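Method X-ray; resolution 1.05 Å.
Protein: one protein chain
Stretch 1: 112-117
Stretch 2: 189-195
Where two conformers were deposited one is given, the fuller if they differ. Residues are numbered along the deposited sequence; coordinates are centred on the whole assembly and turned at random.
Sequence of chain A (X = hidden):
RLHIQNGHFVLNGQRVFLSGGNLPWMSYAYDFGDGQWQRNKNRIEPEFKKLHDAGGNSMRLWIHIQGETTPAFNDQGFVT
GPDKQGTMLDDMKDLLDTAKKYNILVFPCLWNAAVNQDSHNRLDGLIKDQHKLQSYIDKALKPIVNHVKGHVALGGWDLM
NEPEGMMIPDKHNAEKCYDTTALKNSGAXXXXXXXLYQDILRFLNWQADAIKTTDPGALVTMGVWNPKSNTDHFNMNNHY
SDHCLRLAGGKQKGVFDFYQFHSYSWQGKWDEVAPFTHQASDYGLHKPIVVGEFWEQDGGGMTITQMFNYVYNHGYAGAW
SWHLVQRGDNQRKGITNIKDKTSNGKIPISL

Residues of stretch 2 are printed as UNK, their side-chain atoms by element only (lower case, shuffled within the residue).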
ATOM      1  N   ASN A 112      -0.894   9.185   1.616  1.00  5.62           N
ATOM      2  CA  ASN A 112       0.407   9.108   2.262  1.00  5.27           C
ATOM      3  C   ASN A 112       0.395   9.909   3.560  1.00  5.35           C
ATOM      4  O   ASN A 112      -0.087  11.047   3.587  1.00  5.92           O
ATOM      5  CB  ASN A 112       1.473   9.692   1.330  1.00  5.51           C
ATOM      6  CG  ASN A 112       2.872   9.630   1.909  1.00  5.06           C
ATOM      7  OD1 ASN A 112       3.202   8.716   2.667  1.00  5.23           O
ATOM      8  ND2 ASN A 112       3.715  10.598   1.538  1.00  5.97           N
ATOM      9  N   ALA A 113       0.941   9.316   4.621  1.00  5.28           N
ATOM     10  CA  ALA A 113       1.130  10.013   5.890  1.00  5.93           C
ATOM     11  C   ALA A 113       2.589   9.999   6.370  1.00  5.94           C
ATOM     12  O   ALA A 113       2.863  10.323   7.527  1.00  6.47           O
ATOM     13  CB  ALA A 113       0.213   9.437   6.966  1.00  7.68           C
ATOM     14  N   ALA A 114       3.528   9.650   5.487  1.00  5.72           N
ATOM     15  CA  ALA A 114       4.950   9.605   5.870  1.00  6.02           C
ATOM     16  C   ALA A 114       5.638  10.968   5.880  1.00  5.64           C
ATOM     17  O   ALA A 114       6.777  11.084   6.337  1.00  6.16           O
ATOM     18  CB  ALA A 114       5.715   8.649   4.975  1.00  6.25           C
ATOM     19  N   VAL A 115       4.963  11.974   5.327  1.00  5.55           N
ATOM     20  CA  VAL A 115       5.407  13.359   5.392  1.00  6.39           C
ATOM     21  C   VAL A 115       4.215  14.190   5.834  1.00  6.51           C
ATOM     22  O   VAL A 115       3.082  13.723   5.791  1.00  7.71           O
ATOM     23  CB  VAL A 115       5.948  13.876   4.035  1.00  6.65           C
ATOM     24  CG1 VAL A 115       7.195  13.101   3.630  1.00  7.83           C
ATOM     25  CG2 VAL A 115       4.871  13.815   2.952  1.00  6.92           C
ATOM     26  N   ASN A 116       4.481  15.414   6.273  1.00  7.11           N
ATOM     27  CA  ASN A 116       3.448  16.319   6.750  1.00  7.69           C
ATOM     28  C   ASN A 116       3.492  17.552   5.855  1.00  6.98           C
ATOM     29  O   ASN A 116       4.039  18.593   6.234  1.00  8.25           O
ATOM     30  CB  ASN A 116       3.729  16.669   8.212  1.00  9.60           C
ATOM     31  CG  ASN A 116       2.587  17.420   8.892  1.00  9.05           C
ATOM     32  OD1 ASN A 116       1.656  17.901   8.253  1.00  9.07           O
ATOM     33  ND2 ASN A 116       2.671  17.519  10.213  1.00 10.29           N
ATOM     34  N   GLN A 117       2.911  17.421   4.656  0.51  7.92           N
ATOM     35  CA  GLN A 117       2.941  18.458   3.613  0.51  8.73           C
ATOM     36  C   GLN A 117       1.545  18.793   3.085  0.51  9.52           C
ATOM     37  O   GLN A 117       1.401  19.453   2.056  0.51 10.18           O
ATOM     38  CB  GLN A 117       3.780  17.985   2.426  0.51  8.98           C
ATOM     39  CG  GLN A 117       5.193  17.601   2.776  0.51  8.41           C
ATOM     40  CD  GLN A 117       5.907  16.918   1.630  0.51  8.07           C
ATOM     41  OE1 GLN A 117       5.367  16.793   0.530  0.51  9.26           O
ATOM     42  NE2 GLN A 117       7.133  16.479   1.882  0.51  7.31           N
ATOM     43  N   UNK A 189       4.904   8.747  14.547  1.00  5.70           N
ATOM     44  CA  UNK A 189       4.622  10.156  14.740  1.00  5.96           C
ATOM     45  C   UNK A 189       5.717  11.102  14.280  1.00  5.96           C
ATOM     46  O   UNK A 189       5.665  12.300  14.567  1.00  6.59           O
ATOM     47  N   UNK A 190       6.684  10.587  13.527  1.00  6.26           N
ATOM     48  CA  UNK A 190       7.850  11.382  13.148  1.00  6.87           C
ATOM     49  C   UNK A 190       7.511  12.637  12.372  1.00  7.01           C
ATOM     50  O   UNK A 190       8.215  13.638  12.487  1.00  7.94           O
ATOM     51  c   UNK A 190       8.419  10.749   9.813  1.00  7.57           C
ATOM     52  c   UNK A 190       8.336  10.082  11.003  1.00  6.81           C
ATOM     53  c   UNK A 190       7.380   8.825   9.336  1.00  6.71           C
ATOM     54  n   UNK A 190       7.846  10.001   8.809  1.00  7.47           N
ATOM     55  c   UNK A 190       7.672   8.838  10.720  1.00  6.41           C
ATOM     56  c   UNK A 190       6.376   6.698   9.501  1.00  6.79           C
ATOM     57  c   UNK A 190       7.300   7.736  11.498  1.00  6.83           C
ATOM     58  c   UNK A 190       6.737   7.756   8.715  1.00  7.02           C
ATOM     59  c   UNK A 190       6.652   6.677  10.877  1.00  6.90           C
ATOM     60  c   UNK A 190       8.850  10.556  12.343  1.00  6.87           C
ATOM     61  N   UNK A 191       6.451  12.578  11.572  1.00  6.79           N
ATOM     62  CA  UNK A 191       6.066  13.722  10.753  1.00  7.23           C
ATOM     63  C   UNK A 191       5.208  14.711  11.545  1.00  7.74           C
ATOM     64  O   UNK A 191       4.907  15.805  11.064  1.00  8.77           O
ATOM     65  c   UNK A 191       5.348  13.250   9.486  1.00  7.80           C
ATOM     66  N   UNK A 192       4.835  14.320  12.762  1.00  7.28           N
ATOM     67  CA  UNK A 192       4.017  15.143  13.633  1.00  8.02           C
ATOM     68  C   UNK A 192       2.948  14.304  14.308  1.00  7.43           C
ATOM     69  O   UNK A 192       2.177  13.615  13.641  1.00  8.66           O
ATOM     70  N   UNK A 193       2.910  14.349  15.636  1.00  7.28           N
ATOM     71  CA  UNK A 193       1.908  13.622  16.406  1.00  7.59           C
ATOM     72  C   UNK A 193       0.572  14.303  16.172  1.00  7.67           C
ATOM     73  O   UNK A 193       0.279  15.298  16.821  1.00  9.10           O
ATOM     74  c   UNK A 193       2.235  13.676  17.901  1.00  7.28           C
ATOM     75  n   UNK A 193       3.940  13.074  19.513  1.00  7.67           N
ATOM     76  c   UNK A 193       3.510  12.933  18.262  1.00  7.24           C
ATOM     77  o   UNK A 193       4.096  12.228  17.438  1.00  8.02           O
ATOM     78  N   UNK A 194      -0.237  13.777  15.259  1.00  7.47           N
ATOM     79  CA  UNK A 194      -1.407  14.494  14.764  1.00  8.82           C
ATOM     80  C   UNK A 194      -2.738  13.765  14.979  1.00  9.01           C
ATOM     81  O   UNK A 194      -3.727  14.402  15.357  1.00 10.97           O
ATOM     82  c   UNK A 194      -1.821  17.568  10.713  1.00 15.31           C
ATOM     83  c   UNK A 194      -1.860  16.035  12.726  1.00 12.87           C
ATOM     84  n   UNK A 194      -1.308  17.673   9.325  1.00 15.35           N
ATOM     85  c   UNK A 194      -1.203  14.791  13.275  1.00 11.19           C
ATOM     86  c   UNK A 194      -1.341  16.267  11.314  1.00 13.80           C
ATOM     87  N   UNK A 195      -2.774  12.452  14.726  1.00  8.30           N
ATOM     88  CA  UNK A 195      -4.048  11.726  14.660  1.00  8.35           C
ATOM     89  C   UNK A 195      -4.259  10.671  15.740  1.00  8.55           C
ATOM     90  O   UNK A 195      -3.308  10.053  16.233  1.00  8.53           O
ATOM     91  c   UNK A 195      -4.195  12.108  12.184  1.00  9.25           C
ATOM     92  c   UNK A 195      -4.105  14.044  10.204  1.00  9.42           C
ATOM     93  o   UNK A 195      -4.052  15.003   9.218  1.00  9.97           O
ATOM     94  c   UNK A 195      -5.145  14.032  11.111  1.00  9.40           C
ATOM     95  c   UNK A 195      -3.158  12.141  11.259  1.00  9.76           C
ATOM     96  c   UNK A 195      -5.186  13.071  12.091  1.00  9.07           C
ATOM     97  c   UNK A 195      -4.231  11.079  13.284  1.00  9.07           C
ATOM     98  c   UNK A 195      -3.113  13.100  10.274  1.00  9.59           C
TER

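Position 189 carries no side-chain atoms, and nothing of it touches stretch 1. Its phi/psi of 90/13 would jam a CB against the carbonyl O of the residue before, which by itself calls for glycine; the position is Gly-189, and it opens a type I beta turn that runs to position 192.

Position 190 has ten side-chain atoms, nine carbons and one nitrogen: a single carbon leads to fused five- and six-membered rings, with the nitrogen in the smaller ring. That nitrogen lies 2.9 Å from Ala-114 O, and a carbon of the six-membered ring comes within 4.0 Å of Ala-114 CB. An indole is the side chain that fits, so this is Trp-190. Its CA-to-CB bond points sideways, but with chi1 at 65° (p) the end of the side chain comes nearer to stretch 1. NE1 donates a hydrogen bond to Ala-114 O (2.9 Å, 151° at the hydrogen), and the acceptor sits at the ring edge, near the ring plane, where an indole N-H points. The apolar approach is that of CZ2 to Ala-114 CB.

Position 191 shows one side-chain carbon, and the CA-to-CB bond points toward stretch 1; this CB of position 191 lies 3.9 Å from Val-115 C and 4.0 Å from Asn-116 CB. A lone CB defines Ala-191. The backbones are nearest here, with Ala-191 CA 5.4 Å from Val-115 CA, and its carbonyl O accepts a hydrogen bond from Asn-116 ND2 (2.9 Å, 157°).

Position 192 again lacks side-chain atoms. Phi/psi of 137/125 would press a CB against the preceding carbonyl O, and an ideal CB would also stand 3.0 Å from Asn-116 ND2, a clash. Both constraints identify Gly-192, whose N closes the turn by donating to Gly-189 O at 2.8 Å.

Position 193 has four side-chain atoms: two carbons, the second carrying one oxygen and one nitrogen. This short carboxamide, its CA-to-CB bond pointing away and without contact to stretch 1, is Asn-193.

Position 194 bears four carbons in a row ending in nitrogen, with no branch. The terminal nitrogen is 3.2 Å from Asn-116 OD1. The chain is that of Lys-194, extended with all four chi angles t; its NZ donates a hydrogen bond to Asn-116 OD1.

Position 195 has one carbon followed by a six-carbon ring bearing an oxygen, a phenol, hence Tyr-195. Its CA-to-CB bond points toward stretch 1, but the side chain makes no contact with it, and its OH is hydrogen-bonded elsewhere in the structure.

The contact buries 287 Å² in all and joins two loops through three hydrogen bonds around a small apolar centre. Asn-116 uses both ends of its amide, giving ND2 to Ala-191 O and receiving Lys-194 NZ at OD1. Trp-190 holds the carbonyl of Ala-114, whose own N donates to Asn-112 OD1 at 3.0 Å. Between these polar links, Ala-191 CB packs against the stretch 1 backbone and Asn-116 CB.

Stretch 2, residues 189-195: GWAGNKY
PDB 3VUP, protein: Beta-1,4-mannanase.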